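Local coordinates for protein denovo NTF2 (Synthetic construct, PDB 6W40) that is a de novo designed protein of the NTF2-like fold, probably made to explore diverse pocket shapes, with no established natural function, at residues E53-E56 / E57-L61. Numbering follows the deposited sequence.
Sequences EVVE and ELIRL
I59 lies alongside V55, one turn back in the amphipathic helix 51-65 that packs against the curved sheet of this NTF2-like fold. Followed outward, the isoleucine begins with CB, which lies 3.3 Å from V55 O. CG1 comes next, at 3.2 Å from the same oxygen, because it stands anti to the carbonyl carbon of I59 (chi1 -76°) and so leans back toward the preceding turn. With chi2 extended, CD1 then reaches CG1 of V55 at 3.7 Å, apolar branch against apolar branch, both side chains pointing the same way. V55 is partly exposed and also touches F27 and H28 of helix 27-30, a place that a small apolar residue fits; the exposed I59 covers part of it with its longer CG1-CD1 arm.

The same V55 O accepts the I59 N-H, with the donor tilted 26° from the carbonyl plane. V54 and L58 form the buried stripe, apolar because both lie on F27 and on F37 of strand 35-41; L58 also meets I117. E53 and E56 are exposed, as suits carboxylates, whereas E57 is partly exposed and touches F37. E57 bends at chi2, and its OE1 stays 6.3 Å from OE1 of E53; both carboxylates make long, weak ion pairs with R48, which probably eases their mutual repulsion. E56, by contrast, is extended, while its backbone O accepts the N-H of R60. Of the four bonds from residues 57-60 back to 53-56, the straightest is L58 N to V54 O, 2.7 Å long with 170° at the hydrogen.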
ATOM      1  N   GLU A  53      -7.644   9.280 -21.815  1.00 49.90           N
ATOM      2  CA  GLU A  53      -6.899   8.318 -22.621  1.00 41.06           C
ATOM      3  C   GLU A  53      -6.194   7.290 -21.745  1.00 50.16           C
ATOM      4  O   GLU A  53      -6.122   6.106 -22.097  1.00 45.87           O
ATOM      5  CB  GLU A  53      -5.884   9.046 -23.502  1.00 40.60           C
ATOM      6  CG  GLU A  53      -6.461   9.686 -24.753  1.00 49.59           C
ATOM      7  CD  GLU A  53      -6.517   8.726 -25.928  1.00 73.51           C
ATOM      8  OE1 GLU A  53      -6.954   7.570 -25.741  1.00 74.95           O
ATOM      9  OE2 GLU A  53      -6.113   9.126 -27.040  1.00 91.36           O
ATOM     10  N   VAL A  54      -5.669   7.724 -20.598  1.00 41.55           N
ATOM     11  CA  VAL A  54      -4.914   6.825 -19.733  1.00 39.74           C
ATOM     12  C   VAL A  54      -5.845   5.825 -19.057  1.00 43.80           C
ATOM     13  O   VAL A  54      -5.568   4.620 -19.024  1.00 48.64           O
ATOM     14  CB  VAL A  54      -4.104   7.633 -18.703  1.00 37.05           C
ATOM     15  CG1 VAL A  54      -3.570   6.723 -17.611  1.00 38.78           C
ATOM     16  CG2 VAL A  54      -2.965   8.373 -19.391  1.00 34.50           C
ATOM     17  N   VAL A  55      -6.961   6.310 -18.507  1.00 39.37           N
ATOM     18  CA  VAL A  55      -7.875   5.431 -17.781  1.00 40.30           C
ATOM     19  C   VAL A  55      -8.432   4.354 -18.704  1.00 46.15           C
ATOM     20  O   VAL A  55      -8.497   3.175 -18.334  1.00 47.55           O
ATOM     21  CB  VAL A  55      -8.997   6.255 -17.121  1.00 42.90           C
ATOM     22  CG1 VAL A  55     -10.125   5.348 -16.655  1.00 42.39           C
ATOM     23  CG2 VAL A  55      -8.443   7.052 -15.949  1.00 47.74           C
ATOM     24  N   GLU A  56      -8.824   4.734 -19.922  1.00 45.42           N
ATOM     25  CA  GLU A  56      -9.344   3.749 -20.865  1.00 44.13           C
ATOM     26  C   GLU A  56      -8.287   2.711 -21.221  1.00 52.19           C
ATOM     27  O   GLU A  56      -8.591   1.515 -21.323  1.00 52.37           O
ATOM     28  CB  GLU A  56      -9.859   4.449 -22.123  1.00 54.45           C
ATOM     29  CG  GLU A  56     -10.167   3.507 -23.275  1.00 76.12           C
ATOM     30  CD  GLU A  56     -10.732   4.226 -24.483  1.00 88.70           C
ATOM     31  OE1 GLU A  56     -11.972   4.298 -24.611  1.00 86.77           O
ATOM     32  OE2 GLU A  56      -9.934   4.729 -25.302  1.00 91.01           O
ATOM     33  N   GLU A  57      -7.038   3.145 -21.402  1.00 45.58           N
ATOM     34  CA  GLU A  57      -5.979   2.203 -21.751  1.00 42.49           C
ATOM     35  C   GLU A  57      -5.618   1.313 -20.569  1.00 48.35           C
ATOM     36  O   GLU A  57      -5.452   0.098 -20.727  1.00 39.72           O
ATOM     37  CB  GLU A  57      -4.747   2.956 -22.252  1.00 40.95           C
ATOM     38  CG  GLU A  57      -3.632   2.050 -22.747  1.00 47.19           C
ATOM     39  CD  GLU A  57      -4.032   1.253 -23.974  1.00 53.39           C
ATOM     40  OE1 GLU A  57      -4.824   1.769 -24.789  1.00 62.81           O
ATOM     41  OE2 GLU A  57      -3.556   0.107 -24.122  1.00 63.14           O
ATOM     42  N   LEU A  58      -5.494   1.901 -19.376  1.00 46.27           N
ATOM     43  CA  LEU A  58      -5.174   1.111 -18.192  1.00 42.19           C
ATOM     44  C   LEU A  58      -6.253   0.074 -17.911  1.00 48.26           C
ATOM     45  O   LEU A  58      -5.949  -1.058 -17.518  1.00 48.55           O
ATOM     46  CB  LEU A  58      -4.987   2.032 -16.986  1.00 39.59           C
ATOM     47  CG  LEU A  58      -4.852   1.356 -15.620  1.00 47.69           C
ATOM     48  CD1 LEU A  58      -3.601   0.496 -15.565  1.00 38.72           C
ATOM     49  CD2 LEU A  58      -4.850   2.393 -14.506  1.00 52.02           C
ATOM     50  N   ILE A  59      -7.521   0.440 -18.116  1.00 47.06           N
ATOM     51  CA  ILE A  59      -8.617  -0.496 -17.885  1.00 47.48           C
ATOM     52  C   ILE A  59      -8.523  -1.678 -18.841  1.00 44.00           C
ATOM     53  O   ILE A  59      -8.740  -2.831 -18.450  1.00 48.22           O
ATOM     54  CB  ILE A  59      -9.971   0.229 -18.002  1.00 53.79           C
ATOM     55  CG1 ILE A  59     -10.234   1.068 -16.749  1.00 46.46           C
ATOM     56  CG2 ILE A  59     -11.102  -0.763 -18.230  1.00 47.07           C
ATOM     57  CD1 ILE A  59     -11.511   1.876 -16.819  1.00 49.67           C
ATOM     58  N   ARG A  60      -8.190  -1.415 -20.109  1.00 48.09           N
ATOM     59  CA  ARG A  60      -8.013  -2.510 -21.057  1.00 47.58           C
ATOM     60  C   ARG A  60      -6.844  -3.400 -20.657  1.00 48.97           C
ATOM     61  O   ARG A  60      -6.914  -4.628 -20.791  1.00 46.88           O
ATOM     62  CB  ARG A  60      -7.802  -1.965 -22.470  1.00 43.74           C
ATOM     63  CG  ARG A  60      -7.437  -3.051 -23.467  1.00 55.94           C
ATOM     64  CD  ARG A  60      -6.861  -2.489 -24.749  1.00 67.39           C
ATOM     65  NE  ARG A  60      -6.072  -3.495 -25.456  1.00 65.84           N
ATOM     66  CZ  ARG A  60      -6.583  -4.429 -26.250  1.00 69.14           C
ATOM     67  NH1 ARG A  60      -7.893  -4.491 -26.448  1.00 75.50           N
ATOM     68  NH2 ARG A  60      -5.785  -5.303 -26.848  1.00 61.88           N
ATOM     69  N   LEU A  61      -5.759  -2.798 -20.166  1.00 49.24           N
ATOM     70  CA  LEU A  61      -4.609  -3.577 -19.718  1.00 46.81           C
ATOM     71  C   LEU A  61      -4.997  -4.521 -18.586  1.00 45.18           C
ATOM     72  O   LEU A  61      -4.620  -5.698 -18.585  1.00 41.40           O
ATOM     73  CB  LEU A  61      -3.486  -2.639 -19.277  1.00 44.19           C
ATOM     74  CG  LEU A  61      -2.272  -3.280 -18.603  1.00 40.23           C
ATOM     75  CD1 LEU A  61      -1.413  -4.010 -19.615  1.00 57.62           C
ATOM     76  CD2 LEU A  61      -1.460  -2.231 -17.874  1.00 58.27           C
TER